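Local atomic coordinates of dimethylsulfoniopropionate lyase (Roseovarius nubinhibens, PDB entry 4B29), a protein that probably cleaves dimethylsulfoniopropionate to release dimethyl sulfide, using a zinc ion held in a cupin-type beta-barrel. Residues Ala62-Leu65 and Pro66-His70; Gly137-Gly140 and Pro141-Tyr145; Phe165-Arg168 and Asn169-Asp172; Phe182-Ala185 and Asn186-His189. One frame throughout, in Å; residues are numbered along the deposited sequence.

Interaction 1 of 4, residues Ala62-Leu65 and Pro66-His70; sequences AHAL and PVIDH. With NI (nickel (II) ion), chain K; PO4 (phosphate ion), chain E.
The carbonyl oxygen of Leu-65 accepts the backbone hydrogen bond of this bend: Ile-68 N donates to Leu-65 O over 3.1 Å. The bond is nearly straight at the hydrogen (169°), although the donor sits above the carbonyl plane. The side chain of Ile-68 folds back over the same peptide. With its CG1 anti to the carbonyl carbon (chi1 -68°) and the rest of the chain extended, its tip CD1 reaches back along the chain and comes to rest 3.8 Å from Ala-64 CA, with the methyl group of that alanine alongside. Leu-65 and Pro-66 meet closely, the Leu-65 CB to Pro-66 CD distance being 3.3 Å, a tight spacing imposed by the proline ring following directly in the chain. Val-67 touches Leu-65 more lightly, and Trp-98 packs against Leu-65, Val-67 and Ile-68.

Beyond the bend the two histidines face different partners. His-63 NE2 binds a nickel ion at 2.0 Å, and two waters also bind this metal. The other ring nitrogen of His-63, ND1, is hydrogen-bonded to Trp-98 O. His-70 points its ring edge at a phosphate, with His-70 ND1 donating to O1 of the ion over 2.8 Å in the plane of the ring. Arg-114 binds the same phosphate, and Tyr-138 OH lies close to it. Pro-66, which has no N-H, lies between Leu-65 and the helical turn, and Leu-65 O receives the amide of Ile-68; the bound anion would probably favour a protonated His-70.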
ATOM      1  N   ALA A  62     -13.165   3.551 -11.136  1.00 19.10           N
ATOM      2  CA  ALA A  62     -12.121   4.460 -10.657  1.00 18.71           C
ATOM      3  C   ALA A  62     -12.734   5.486  -9.739  1.00 18.63           C
ATOM      4  O   ALA A  62     -13.917   5.859  -9.864  1.00 18.47           O
ATOM      5  CB  ALA A  62     -11.464   5.149 -11.839  1.00 20.23           C
ATOM      6  N   HIS A  63     -11.942   5.972  -8.802  1.00 17.26           N
ATOM      7  CA  HIS A  63     -12.347   7.089  -7.986  1.00 17.49           C
ATOM      8  C   HIS A  63     -11.100   7.934  -7.796  1.00 18.68           C
ATOM      9  O   HIS A  63     -10.136   7.488  -7.171  1.00 16.87           O
ATOM     10  CB  HIS A  63     -12.933   6.657  -6.640  1.00 18.30           C
ATOM     11  CG  HIS A  63     -13.274   7.808  -5.751  1.00 21.51           C
ATOM     12  ND1 HIS A  63     -12.486   8.190  -4.680  1.00 25.03           N
ATOM     13  CD2 HIS A  63     -14.294   8.703  -5.805  1.00 26.08           C
ATOM     14  CE1 HIS A  63     -13.017   9.251  -4.101  1.00 26.35           C
ATOM     15  NE2 HIS A  63     -14.107   9.586  -4.766  1.00 27.96           N
ATOM     16  N   ALA A  64     -11.113   9.137  -8.384  1.00 18.86           N
ATOM     17  CA  ALA A  64      -9.931  10.026  -8.345  1.00 19.63           C
ATOM     18  C   ALA A  64      -9.813  10.757  -7.014  1.00 19.64           C
ATOM     19  O   ALA A  64     -10.815  11.176  -6.421  1.00 21.02           O
ATOM     20  CB  ALA A  64     -10.048  11.047  -9.500  1.00 20.14           C
ATOM     21  N   LEU A  65      -8.577  10.896  -6.523  1.00 19.36           N
ATOM     22  CA  LEU A  65      -8.276  11.794  -5.391  1.00 20.35           C
ATOM     23  C   LEU A  65      -7.032  12.598  -5.789  1.00 19.38           C
ATOM     24  O   LEU A  65      -6.329  12.205  -6.720  1.00 18.56           O
ATOM     25  CB  LEU A  65      -8.053  11.018  -4.070  1.00 20.27           C
ATOM     26  CG  LEU A  65      -9.324  10.444  -3.421  1.00 21.56           C
ATOM     27  CD1 LEU A  65      -8.893   9.633  -2.197  1.00 23.51           C
ATOM     28  CD2 LEU A  65     -10.335  11.564  -3.029  1.00 24.56           C
ATOM     29  N   PRO A  66      -6.782  13.721  -5.096  1.00 20.64           N
ATOM     30  CA  PRO A  66      -5.677  14.601  -5.479  1.00 21.85           C
ATOM     31  C   PRO A  66      -4.307  13.913  -5.502  1.00 21.61           C
ATOM     32  O   PRO A  66      -3.387  14.336  -6.237  1.00 20.92           O
ATOM     33  CB  PRO A  66      -5.710  15.670  -4.391  1.00 22.21           C
ATOM     34  CG  PRO A  66      -7.102  15.769  -3.968  1.00 22.39           C
ATOM     35  CD  PRO A  66      -7.611  14.317  -4.038  1.00 21.63           C
ATOM     36  N   VAL A  67      -4.162  12.821  -4.728  1.00 19.80           N
ATOM     37  CA  VAL A  67      -2.904  12.104  -4.719  1.00 18.61           C
ATOM     38  C   VAL A  67      -2.416  11.665  -6.100  1.00 18.97           C
ATOM     39  O   VAL A  67      -1.218  11.544  -6.328  1.00 18.56           O
ATOM     40  CB  VAL A  67      -2.989  10.879  -3.756  1.00 18.98           C
ATOM     41  CG1 VAL A  67      -3.988   9.864  -4.310  1.00 19.61           C
ATOM     42  CG2 VAL A  67      -1.596  10.258  -3.558  1.00 19.60           C
ATOM     43  N   ILE A  68      -3.330  11.414  -7.048  1.00 18.95           N
ATOM     44  CA  ILE A  68      -2.905  10.929  -8.345  1.00 18.68           C
ATOM     45  C   ILE A  68      -1.779  11.780  -8.988  1.00 20.17           C
ATOM     46  O   ILE A  68      -0.794  11.264  -9.512  1.00 19.01           O
ATOM     47  CB  ILE A  68      -4.095  10.840  -9.329  1.00 19.52           C
ATOM     48  CG1 ILE A  68      -5.057   9.732  -8.867  1.00 19.91           C
ATOM     49  CG2 ILE A  68      -3.586  10.523 -10.764  1.00 17.98           C
ATOM     50  CD1 ILE A  68      -6.397   9.763  -9.617  1.00 20.66           C
ATOM     51  N   ASP A  69      -1.959  13.094  -8.966  1.00 21.79           N
ATOM     52  CA  ASP A  69      -0.987  13.945  -9.645  1.00 23.25           C
ATOM     53  C   ASP A  69       0.372  13.930  -8.932  1.00 21.85           C
ATOM     54  O   ASP A  69       1.407  13.981  -9.585  1.00 21.71           O
ATOM     55  CB  ASP A  69      -1.557  15.359  -9.779  1.00 25.15           C
ATOM     56  CG  ASP A  69      -2.687  15.428 -10.826  1.00 32.17           C
ATOM     57  OD1 ASP A  69      -2.817  14.512 -11.714  1.00 34.27           O
ATOM     58  OD2 ASP A  69      -3.448  16.418 -10.749  1.00 41.00           O
ATOM     59  N   HIS A  70       0.343  13.790  -7.608  1.00 21.14           N
ATOM     60  CA  HIS A  70       1.602  13.711  -6.821  1.00 20.23           C
ATOM     61  C   HIS A  70       2.321  12.428  -7.100  1.00 19.23           C
ATOM     62  O   HIS A  70       3.508  12.409  -7.394  1.00 19.45           O
ATOM     63  CB  HIS A  70       1.300  13.887  -5.339  1.00 20.18           C
ATOM     64  CG  HIS A  70       0.704  15.224  -5.016  1.00 23.13           C
ATOM     65  ND1 HIS A  70       1.463  16.375  -4.961  1.00 25.89           N
ATOM     66  CD2 HIS A  70      -0.570  15.598  -4.749  1.00 24.39           C
ATOM     67  CE1 HIS A  70       0.681  17.400  -4.658  1.00 26.39           C
ATOM     68  NE2 HIS A  70      -0.560  16.960  -4.532  1.00 27.05           N
TER
HETATM   69 NI    NI K1206     -15.376  11.097  -4.343  0.50 39.48          NI
HETATM   70  P   PO4 E1200       4.859  15.310  -4.150  0.80 38.37           P
HETATM   71  O1  PO4 E1200       4.180  15.866  -5.423  0.80 35.16           O
HETATM   72  O2  PO4 E1200       4.688  13.806  -4.025  0.80 33.06           O
HETATM   73  O3  PO4 E1200       6.351  15.464  -4.313  0.80 36.96           O
HETATM   74  O4  PO4 E1200       4.312  15.944  -2.878  0.80 30.49           O
HETATM   75  O   HOH W   1     -14.134  12.098  -2.576  1.00 57.70           O
HETATM   76  O   HOH W   2     -17.245  12.140  -3.745  1.00 44.91           O

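Interaction 2 of 4, residues Gly137-Gly140 and Pro141-Tyr145; sequences GYWG and PGLDY. With PO4 (phosphate ion), chain E; PO4 (phosphate ion), chain B.
Trp-139 and Tyr-145 lie side by side with their ring planes only 29° apart, yet slid so far that the rings barely overlap; the centroid of the five-membered ring of the indole is 5.3 Å from that of the phenol. Their closest approach joins Trp-139 CZ2 to Tyr-145 CE2 at 3.5 Å, and NE1 of the indole also runs near CD2 of the tyrosine. Tyr-145 extends from its strand with CG anti to the backbone N (chi1 -176°), which carries the phenol along the indole. Leu-143 crosses the tryptophan at about a right angle and brings CD1 to the edge of the indole, 4.1 Å from Trp-139 CD1, while its CG packs on Gly-140 O. That oxygen accepts a hydrogen bond from the hydroxyl group of Thr-193. A phosphate lies close to Gly-140 CA.

Both tyrosines end on phosphates met at the ring edge. Tyr-145 OH donates to O1 of one ion over 2.5 Å, and Tyr-138 OH lies equally close to O2 of the other. The apolar body of this connection between the two sheets thus carries two phenol groups to separate bound phosphates, probably from the crystallisation liquor, and the one at Tyr-145, also bound by His-148 and Tyr-156, may mark a polar pocket near the zinc.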
ATOM      1  N   GLY A 137      -0.258   2.064  -0.870  1.00  9.98           N
ATOM      2  CA  GLY A 137      -0.368   3.405  -0.287  1.00 10.90           C
ATOM      3  C   GLY A 137       0.711   4.291  -0.924  1.00 11.44           C
ATOM      4  O   GLY A 137       1.760   3.769  -1.390  1.00 11.97           O
ATOM      5  N   TYR A 138       0.422   5.583  -1.044  1.00 11.45           N
ATOM      6  CA  TYR A 138       1.431   6.575  -1.473  1.00 12.35           C
ATOM      7  C   TYR A 138       1.394   7.720  -0.491  1.00 12.45           C
ATOM      8  O   TYR A 138       0.315   8.172  -0.077  1.00 13.11           O
ATOM      9  CB  TYR A 138       1.087   7.113  -2.860  1.00 11.62           C
ATOM     10  CG  TYR A 138       2.046   8.229  -3.278  1.00 12.21           C
ATOM     11  CD1 TYR A 138       3.238   7.913  -3.910  1.00 15.06           C
ATOM     12  CD2 TYR A 138       1.731   9.561  -2.976  1.00 16.45           C
ATOM     13  CE1 TYR A 138       4.144   8.974  -4.315  1.00 17.31           C
ATOM     14  CE2 TYR A 138       2.628  10.621  -3.332  1.00 14.72           C
ATOM     15  CZ  TYR A 138       3.785  10.283  -4.023  1.00 16.17           C
ATOM     16  OH  TYR A 138       4.638  11.330  -4.379  1.00 17.88           O
ATOM     17  N   TRP A 139       2.580   8.192  -0.091  1.00 13.16           N
ATOM     18  CA  TRP A 139       2.695   9.398   0.717  1.00 13.03           C
ATOM     19  C   TRP A 139       3.750  10.303   0.091  1.00 14.18           C
ATOM     20  O   TRP A 139       4.854   9.856  -0.190  1.00 14.85           O
ATOM     21  CB  TRP A 139       3.215   9.048   2.125  1.00 13.99           C
ATOM     22  CG  TRP A 139       2.198   8.328   2.960  1.00 12.83           C
ATOM     23  CD1 TRP A 139       1.412   8.864   3.934  1.00 16.56           C
ATOM     24  CD2 TRP A 139       1.887   6.913   2.910  1.00 14.34           C
ATOM     25  NE1 TRP A 139       0.637   7.866   4.509  1.00 17.73           N
ATOM     26  CE2 TRP A 139       0.902   6.676   3.887  1.00 16.31           C
ATOM     27  CE3 TRP A 139       2.362   5.850   2.135  1.00 14.38           C
ATOM     28  CZ2 TRP A 139       0.345   5.394   4.108  1.00 17.63           C
ATOM     29  CZ3 TRP A 139       1.839   4.560   2.375  1.00 17.91           C
ATOM     30  CH2 TRP A 139       0.826   4.372   3.348  1.00 15.52           C
ATOM     31  N   GLY A 140       3.388  11.567  -0.117  1.00 14.73           N
ATOM     32  CA  GLY A 140       4.432  12.498  -0.649  1.00 15.78           C
ATOM     33  C   GLY A 140       5.457  12.796   0.455  1.00 16.91           C
ATOM     34  O   GLY A 140       5.305  12.425   1.621  1.00 16.29           O
ATOM     35  N   PRO A 141       6.522  13.532   0.090  1.00 17.05           N
ATOM     36  CA  PRO A 141       7.517  13.898   1.099  1.00 17.32           C
ATOM     37  C   PRO A 141       6.976  14.724   2.252  1.00 17.32           C
ATOM     38  O   PRO A 141       5.986  15.440   2.127  1.00 18.53           O
ATOM     39  CB  PRO A 141       8.532  14.764   0.304  1.00 17.46           C
ATOM     40  CG  PRO A 141       8.224  14.575  -1.130  1.00 19.93           C
ATOM     41  CD  PRO A 141       6.774  14.121  -1.230  1.00 17.85           C
ATOM     42  N   GLY A 142       7.655  14.663   3.390  1.00 17.24           N
ATOM     43  CA  GLY A 142       7.322  15.544   4.513  1.00 17.08           C
ATOM     44  C   GLY A 142       6.014  15.290   5.199  1.00 18.55           C
ATOM     45  O   GLY A 142       5.338  16.224   5.654  1.00 19.34           O
ATOM     46  N   LEU A 143       5.613  14.008   5.258  1.00 16.62           N
ATOM     47  CA  LEU A 143       4.373  13.646   5.942  1.00 16.66           C
ATOM     48  C   LEU A 143       4.660  12.770   7.138  1.00 17.38           C
ATOM     49  O   LEU A 143       5.611  11.973   7.124  1.00 17.30           O
ATOM     50  CB  LEU A 143       3.463  12.888   4.959  1.00 15.11           C
ATOM     51  CG  LEU A 143       2.872  13.732   3.818  1.00 17.32           C
ATOM     52  CD1 LEU A 143       1.871  12.828   2.991  1.00 18.60           C
ATOM     53  CD2 LEU A 143       2.122  14.957   4.370  1.00 17.66           C
ATOM     54  N   ASP A 144       3.855  12.950   8.179  1.00 17.80           N
ATOM     55  CA  ASP A 144       3.972  12.127   9.371  0.50 18.95           C
ATOM     56  C   ASP A 144       2.650  11.387   9.546  1.00 18.53           C
ATOM     57  O   ASP A 144       1.619  11.967   9.877  1.00 19.35           O
ATOM     58  CB  ASP A 144       4.287  12.985  10.592  0.50 20.63           C
ATOM     59  CG  ASP A 144       4.719  12.166  11.783  0.50 24.86           C
ATOM     60  OD1 ASP A 144       5.905  11.725  11.833  0.50 29.44           O
ATOM     61  OD2 ASP A 144       3.869  11.970  12.681  0.50 29.97           O
ATOM     62  N   TYR A 145       2.684  10.103   9.240  1.00 17.11           N
ATOM     63  CA  TYR A 145       1.513   9.230   9.427  1.00 15.88           C
ATOM     64  C   TYR A 145       1.639   8.744  10.839  1.00 15.76           C
ATOM     65  O   TYR A 145       2.532   7.922  11.150  1.00 16.83           O
ATOM     66  CB  TYR A 145       1.600   8.082   8.409  1.00 14.65           C
ATOM     67  CG  TYR A 145       0.430   7.126   8.368  1.00 14.00           C
ATOM     68  CD1 TYR A 145      -0.773   7.404   9.031  1.00 16.55           C
ATOM     69  CD2 TYR A 145       0.520   5.962   7.600  1.00 14.00           C
ATOM     70  CE1 TYR A 145      -1.848   6.499   8.957  1.00 15.50           C
ATOM     71  CE2 TYR A 145      -0.566   5.064   7.499  1.00 13.44           C
ATOM     72  CZ  TYR A 145      -1.731   5.351   8.195  1.00 15.39           C
ATOM     73  OH  TYR A 145      -2.799   4.458   8.093  1.00 16.23           O
TER
HETATM   74  P   PO4 E1200       4.859  15.310  -4.150  0.80 38.37           P
HETATM   75  O1  PO4 E1200       4.180  15.866  -5.423  0.80 35.16           O
HETATM   76  O2  PO4 E1200       4.688  13.806  -4.025  0.80 33.06           O
HETATM   77  O3  PO4 E1200       6.351  15.464  -4.313  0.80 36.96           O
HETATM   78  O4  PO4 E1200       4.312  15.944  -2.878  0.80 30.49           O
HETATM   79  P   PO4 B1197      -1.637   0.993   7.343  1.00 13.83           P
HETATM   80  O1  PO4 B1197      -2.465   2.189   6.979  1.00 15.83           O
HETATM   81  O2  PO4 B1197      -1.626   0.052   6.122  1.00 14.16           O
HETATM   82  O3  PO4 B1197      -0.210   1.360   7.728  1.00 14.97           O
HETATM   83  O4  PO4 B1197      -2.210   0.244   8.501  1.00 12.41           O

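Interaction 3 of 4, residues Phe165-Arg168 and Asn169-Asp172; sequences FHLR and NAPD
Leu-167 and Ala-170 form the close-packed side of this turn, with Leu-167 CD2 resting 3.6 Å from Ala-170 CB. The leucine places CG anti to its amide nitrogen (chi1 175°), and its branches also touch His-183, Pro-184, Ala-187 and His-189, leaving it buried between the turn, strands 180-183 and 189-192 and the loop between them. The backbone closes through a weak bond from Ala-170 N to Leu-167 O (3.1 Å). The CA of Asp-172 directs its hydrogen at Phe-165 O, 3.3 Å away.

The other side is polar and more open. There His-166 ND1 makes a weak hydrogen bond to Asp-172 OD1 at 2.9 Å, the carboxylate meeting the ring at its edge with the two planes 73° apart. The far nitrogen, NE2, is held by Thr-192. A water joins the turn to the strand: it accepts from Leu-167 N (2.8 Å) and lies near both Ala-170 O and Asp-172 OD1. Arg-168 and Asn-169 occupy the exposed corner, Asn-169 with a positive phi (65°). The arrangement is a type II beta turn from Leu-167 to Ala-170, connecting antiparallel strands 163-167 and 173-175 of the cupin fold.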
ATOM      1  N   PHE A 165      10.012   3.858   9.367  1.00 11.45           N
ATOM      2  CA  PHE A 165       8.917   3.054   9.938  1.00 11.05           C
ATOM      3  C   PHE A 165       9.067   2.850  11.427  1.00 11.01           C
ATOM      4  O   PHE A 165      10.129   2.412  11.888  1.00 12.49           O
ATOM      5  CB  PHE A 165       8.879   1.698   9.244  1.00 10.13           C
ATOM      6  CG  PHE A 165       8.246   1.761   7.881  1.00 11.38           C
ATOM      7  CD1 PHE A 165       8.944   2.290   6.759  1.00 13.02           C
ATOM      8  CD2 PHE A 165       6.902   1.365   7.743  1.00 13.93           C
ATOM      9  CE1 PHE A 165       8.348   2.363   5.488  1.00 12.76           C
ATOM     10  CE2 PHE A 165       6.281   1.410   6.454  1.00 14.08           C
ATOM     11  CZ  PHE A 165       6.995   1.897   5.347  1.00 13.85           C
ATOM     12  N   HIS A 166       7.993   3.185  12.159  1.00 10.86           N
ATOM     13  CA  HIS A 166       7.917   3.078  13.612  1.00 11.01           C
ATOM     14  C   HIS A 166       6.971   1.947  13.995  1.00 11.18           C
ATOM     15  O   HIS A 166       5.926   1.765  13.320  1.00 12.34           O
ATOM     16  CB  HIS A 166       7.318   4.363  14.205  1.00 11.55           C
ATOM     17  CG  HIS A 166       8.011   5.617  13.755  1.00 14.33           C
ATOM     18  ND1 HIS A 166       9.241   6.001  14.270  1.00 18.03           N
ATOM     19  CD2 HIS A 166       7.654   6.567  12.860  1.00 16.84           C
ATOM     20  CE1 HIS A 166       9.613   7.140  13.696  1.00 18.90           C
ATOM     21  NE2 HIS A 166       8.663   7.513  12.847  1.00 21.23           N
ATOM     22  N   LEU A 167       7.330   1.212  15.032  1.00 10.40           N
ATOM     23  CA  LEU A 167       6.438   0.126  15.532  1.00 10.78           C
ATOM     24  C   LEU A 167       6.597   0.014  17.018  1.00 11.41           C
ATOM     25  O   LEU A 167       7.721  -0.056  17.516  1.00 11.33           O
ATOM     26  CB  LEU A 167       6.853  -1.208  14.848  1.00 10.86           C
ATOM     27  CG  LEU A 167       6.160  -2.496  15.300  1.00 10.73           C
ATOM     28  CD1 LEU A 167       4.624  -2.429  15.040  1.00 12.33           C
ATOM     29  CD2 LEU A 167       6.795  -3.731  14.617  1.00 12.55           C
ATOM     30  N   ARG A 168       5.490  -0.044  17.764  1.00 10.83           N
ATOM     31  CA  ARG A 168       5.620  -0.158  19.209  1.00 13.26           C
ATOM     32  C   ARG A 168       6.401  -1.421  19.566  1.00 13.36           C
ATOM     33  O   ARG A 168       6.242  -2.484  18.935  1.00 13.76           O
ATOM     34  CB  ARG A 168       4.251  -0.138  19.881  1.00 14.34           C
ATOM     35  CG  ARG A 168       3.571   1.286  19.853  1.00 19.91           C
ATOM     36  CD  ARG A 168       4.353   2.504  20.548  1.00 22.24           C
ATOM     37  NE  ARG A 168       4.665   2.214  21.930  1.00 27.16           N
ATOM     38  CZ  ARG A 168       3.854   2.411  22.989  1.00 31.89           C
ATOM     39  NH1 ARG A 168       2.641   2.921  22.829  1.00 34.32           N
ATOM     40  NH2 ARG A 168       4.265   2.086  24.230  1.00 31.16           N
ATOM     41  N   ASN A 169       7.278  -1.289  20.572  1.00 14.07           N
ATOM     42  CA  ASN A 169       8.038  -2.425  21.080  1.00 15.13           C
ATOM     43  C   ASN A 169       9.019  -2.980  20.029  1.00 14.32           C
ATOM     44  O   ASN A 169       9.404  -4.126  20.101  1.00 16.11           O
ATOM     45  CB  ASN A 169       7.067  -3.520  21.588  1.00 16.41           C
ATOM     46  CG  ASN A 169       7.767  -4.676  22.285  1.00 22.50           C
ATOM     47  OD1 ASN A 169       8.671  -4.491  23.113  1.00 28.54           O
ATOM     48  ND2 ASN A 169       7.342  -5.885  21.952  1.00 27.18           N
ATOM     49  N   ALA A 170       9.426  -2.151  19.067  1.00 13.01           N
ATOM     50  CA  ALA A 170      10.378  -2.605  18.049  1.00 12.50           C
ATOM     51  C   ALA A 170      11.232  -1.424  17.591  1.00 11.56           C
ATOM     52  O   ALA A 170      10.887  -0.258  17.822  1.00 11.61           O
ATOM     53  CB  ALA A 170       9.605  -3.242  16.832  1.00 13.04           C
ATOM     54  N   PRO A 171      12.343  -1.698  16.876  1.00 12.30           N
ATOM     55  CA  PRO A 171      13.212  -0.600  16.411  1.00 13.10           C
ATOM     56  C   PRO A 171      12.571   0.233  15.312  1.00 13.68           C
ATOM     57  O   PRO A 171      11.646  -0.228  14.598  1.00 13.28           O
ATOM     58  CB  PRO A 171      14.438  -1.346  15.814  1.00 13.00           C
ATOM     59  CG  PRO A 171      14.413  -2.707  16.416  1.00 13.06           C
ATOM     60  CD  PRO A 171      12.937  -3.030  16.639  1.00 12.64           C
ATOM     61  N   ASP A 172      13.026   1.455  15.141  1.00 11.74           N
ATOM     62  CA  ASP A 172      12.703   2.204  13.933  1.00 11.63           C
ATOM     63  C   ASP A 172      13.549   1.644  12.786  1.00 13.32           C
ATOM     64  O   ASP A 172      14.719   1.298  12.980  1.00 14.30           O
ATOM     65  CB  ASP A 172      13.054   3.692  14.097  1.00 13.10           C
ATOM     66  CG  ASP A 172      12.001   4.469  14.890  1.00 15.53           C
ATOM     67  OD1 ASP A 172      10.940   3.927  15.276  1.00 13.45           O
ATOM     68  OD2 ASP A 172      12.225   5.677  15.111  1.00 14.75           O
TER
HETATM   69  O   HOH W   3       9.753   1.835  16.344  1.00 11.68           O

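Interaction 4 of 4, residues Phe182-Ala185 and Asn186-His189; sequences FHPA and NAPH. With ZN (zinc ion), chain J.
The imidazoles of His-183 and His-189 lie face against face in an offset stack, with centroids 3.9 Å apart and planes inclined by 27°. His-183 ND1 sits over one face of the His-189 ring toward its rim, and is 3.3 Å from His-189 CD2. In return, CG of His-189 lies over a face of the His-183 ring, and CB makes a CH-pi contact with that face almost along its normal. At the edge of the His-189 ring, ND1 donates to Ala-187 O over 2.8 Å, a bond in the carbonyl plane and only 4° out of the ring plane. At its other ring nitrogen, NE2, His-189 binds the zinc ion at 2.0 Å. The chi1 of His-189 (42°) holds CG between the backbone N and the carbonyl carbon, and this brings the ring over His-183.

The loop that joins the two histidines is a type II beta turn from Pro-184 to Ala-187. Ala-187 N donates to Pro-184 O over 3.1 Å, and the methyl group of Ala-187 also packs on CD of Pro-184. Asn-186 fills the turn position of positive phi.

His-150 and Glu-154 also bind the zinc, and Glu-154 is hydrogen-bonded to His-183 ND1. His-183 is therefore a second-shell residue that touches one ligand by stacking and another by a hydrogen bond. Because Ala-187 O takes the ND1 proton of His-189, the bond helps to fix the rotation of the imidazole, with NE2 turned to the metal.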
ATOM      1  N   PHE A 182       6.981  -6.651   9.043  1.00 10.32           N
ATOM      2  CA  PHE A 182       5.770  -7.296   9.599  1.00  9.81           C
ATOM      3  C   PHE A 182       5.198  -6.454  10.748  1.00 11.12           C
ATOM      4  O   PHE A 182       5.961  -6.016  11.653  1.00 11.24           O
ATOM      5  CB  PHE A 182       6.193  -8.642  10.144  1.00 10.02           C
ATOM      6  CG  PHE A 182       5.118  -9.370  10.900  1.00 10.59           C
ATOM      7  CD1 PHE A 182       4.004  -9.847  10.222  1.00 12.56           C
ATOM      8  CD2 PHE A 182       5.264  -9.636  12.242  1.00 12.62           C
ATOM      9  CE1 PHE A 182       3.015 -10.570  10.896  1.00 13.51           C
ATOM     10  CE2 PHE A 182       4.251 -10.391  12.946  1.00 13.66           C
ATOM     11  CZ  PHE A 182       3.143 -10.841  12.256  1.00 13.22           C
ATOM     12  N   HIS A 183       3.887  -6.226  10.735  1.00  8.93           N
ATOM     13  CA  HIS A 183       3.211  -5.573  11.863  1.00  8.99           C
ATOM     14  C   HIS A 183       2.296  -6.575  12.539  1.00 10.44           C
ATOM     15  O   HIS A 183       1.321  -7.015  11.946  1.00 10.20           O
ATOM     16  CB  HIS A 183       2.357  -4.400  11.385  1.00 10.53           C
ATOM     17  CG  HIS A 183       3.180  -3.247  10.868  1.00 11.13           C
ATOM     18  ND1 HIS A 183       2.702  -2.362   9.923  1.00 11.03           N
ATOM     19  CD2 HIS A 183       4.464  -2.893  11.108  1.00 12.20           C
ATOM     20  CE1 HIS A 183       3.647  -1.463   9.657  1.00 13.94           C
ATOM     21  NE2 HIS A 183       4.715  -1.754  10.375  1.00 12.09           N
ATOM     22  N   PRO A 184       2.629  -6.987  13.761  1.00 10.22           N
ATOM     23  CA  PRO A 184       1.794  -7.975  14.431  1.00 11.05           C
ATOM     24  C   PRO A 184       0.437  -7.371  14.787  1.00 10.90           C
ATOM     25  O   PRO A 184       0.257  -6.142  14.843  1.00 10.90           O
ATOM     26  CB  PRO A 184       2.544  -8.324  15.736  1.00 12.24           C
ATOM     27  CG  PRO A 184       3.862  -7.620  15.638  1.00 14.37           C
ATOM     28  CD  PRO A 184       3.853  -6.598  14.507  1.00 11.62           C
ATOM     29  N   ALA A 185      -0.523  -8.276  15.029  1.00 10.91           N
ATOM     30  CA  ALA A 185      -1.870  -7.825  15.362  1.00 11.13           C
ATOM     31  C   ALA A 185      -1.920  -6.785  16.465  1.00 10.38           C
ATOM     32  O   ALA A 185      -1.281  -6.958  17.540  1.00 11.44           O
ATOM     33  CB  ALA A 185      -2.716  -9.069  15.801  1.00 10.54           C
ATOM     34  N   ASN A 186      -2.697  -5.725  16.234  1.00 10.68           N
ATOM     35  CA  ASN A 186      -2.993  -4.664  17.235  1.00 12.58           C
ATOM     36  C   ASN A 186      -1.740  -3.814  17.620  1.00 13.10           C
ATOM     37  O   ASN A 186      -1.878  -2.906  18.456  1.00 14.10           O
ATOM     38  CB  ASN A 186      -3.571  -5.251  18.547  1.00 13.51           C
ATOM     39  CG  ASN A 186      -4.956  -5.883  18.371  1.00 18.01           C
ATOM     40  OD1 ASN A 186      -5.241  -7.019  18.896  1.00 22.99           O
ATOM     41  ND2 ASN A 186      -5.815  -5.158  17.717  1.00 15.18           N
ATOM     42  N   ALA A 187      -0.570  -4.083  17.025  1.00 12.09           N
ATOM     43  CA  ALA A 187       0.613  -3.297  17.435  1.00 12.74           C
ATOM     44  C   ALA A 187       0.583  -1.926  16.734  1.00 12.36           C
ATOM     45  O   ALA A 187       0.533  -1.880  15.498  1.00 12.67           O
ATOM     46  CB  ALA A 187       1.915  -4.053  17.082  1.00 12.05           C
ATOM     47  N   PRO A 188       0.594  -0.812  17.496  1.00 12.38           N
ATOM     48  CA  PRO A 188       0.558   0.454  16.795  1.00 11.67           C
ATOM     49  C   PRO A 188       1.834   0.695  15.999  1.00 11.88           C
ATOM     50  O   PRO A 188       2.929   0.279  16.419  1.00 12.24           O
ATOM     51  CB  PRO A 188       0.427   1.486  17.904  1.00 13.29           C
ATOM     52  CG  PRO A 188      -0.200   0.740  19.056  1.00 13.52           C
ATOM     53  CD  PRO A 188       0.362  -0.656  18.949  1.00 13.14           C
ATOM     54  N   HIS A 189       1.673   1.336  14.850  1.00 11.46           N
ATOM     55  CA  HIS A 189       2.821   1.631  13.977  1.00 11.57           C
ATOM     56  C   HIS A 189       2.625   3.015  13.397  1.00 12.47           C
ATOM     57  O   HIS A 189       1.507   3.577  13.412  1.00 12.94           O
ATOM     58  CB  HIS A 189       2.986   0.521  12.900  1.00 10.51           C
ATOM     59  CG  HIS A 189       1.688   0.066  12.282  1.00  9.74           C
ATOM     60  ND1 HIS A 189       0.829  -0.789  12.938  1.00 11.88           N
ATOM     61  CD2 HIS A 189       1.154   0.296  11.059  1.00 12.26           C
ATOM     62  CE1 HIS A 189      -0.218  -1.043  12.150  1.00 11.90           C
ATOM     63  NE2 HIS A 189      -0.017  -0.428  11.000  1.00  9.98           N
TER
HETATM   64 ZN    ZN J1205      -1.192  -1.007   9.459  1.00 14.85          ZN

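How the interactions relate
From the N terminus, interaction 1 bends the loop after strand 56-57 into helix 67-73. Interaction 2 closes the connection between strands 133-139 and 144-149, which belong to different sheets. Interaction 3 turns strand 163-167 toward strand 173-175, and interaction 4 links strands 180-183 and 189-192, again of different sheets. All four follow in series, and none nests in or crosses another. Interactions 1 and 2 touch where Val-67 packs on Tyr-138, and they share a phosphate. Interactions 3 and 4, about 9 Å apart between centres, meet through a probable hydrogen bond from Arg-168 N to Pro-188 O and the packing of Leu-167 on Ala-187. Interaction 1 lies across the chain's centre from this pair.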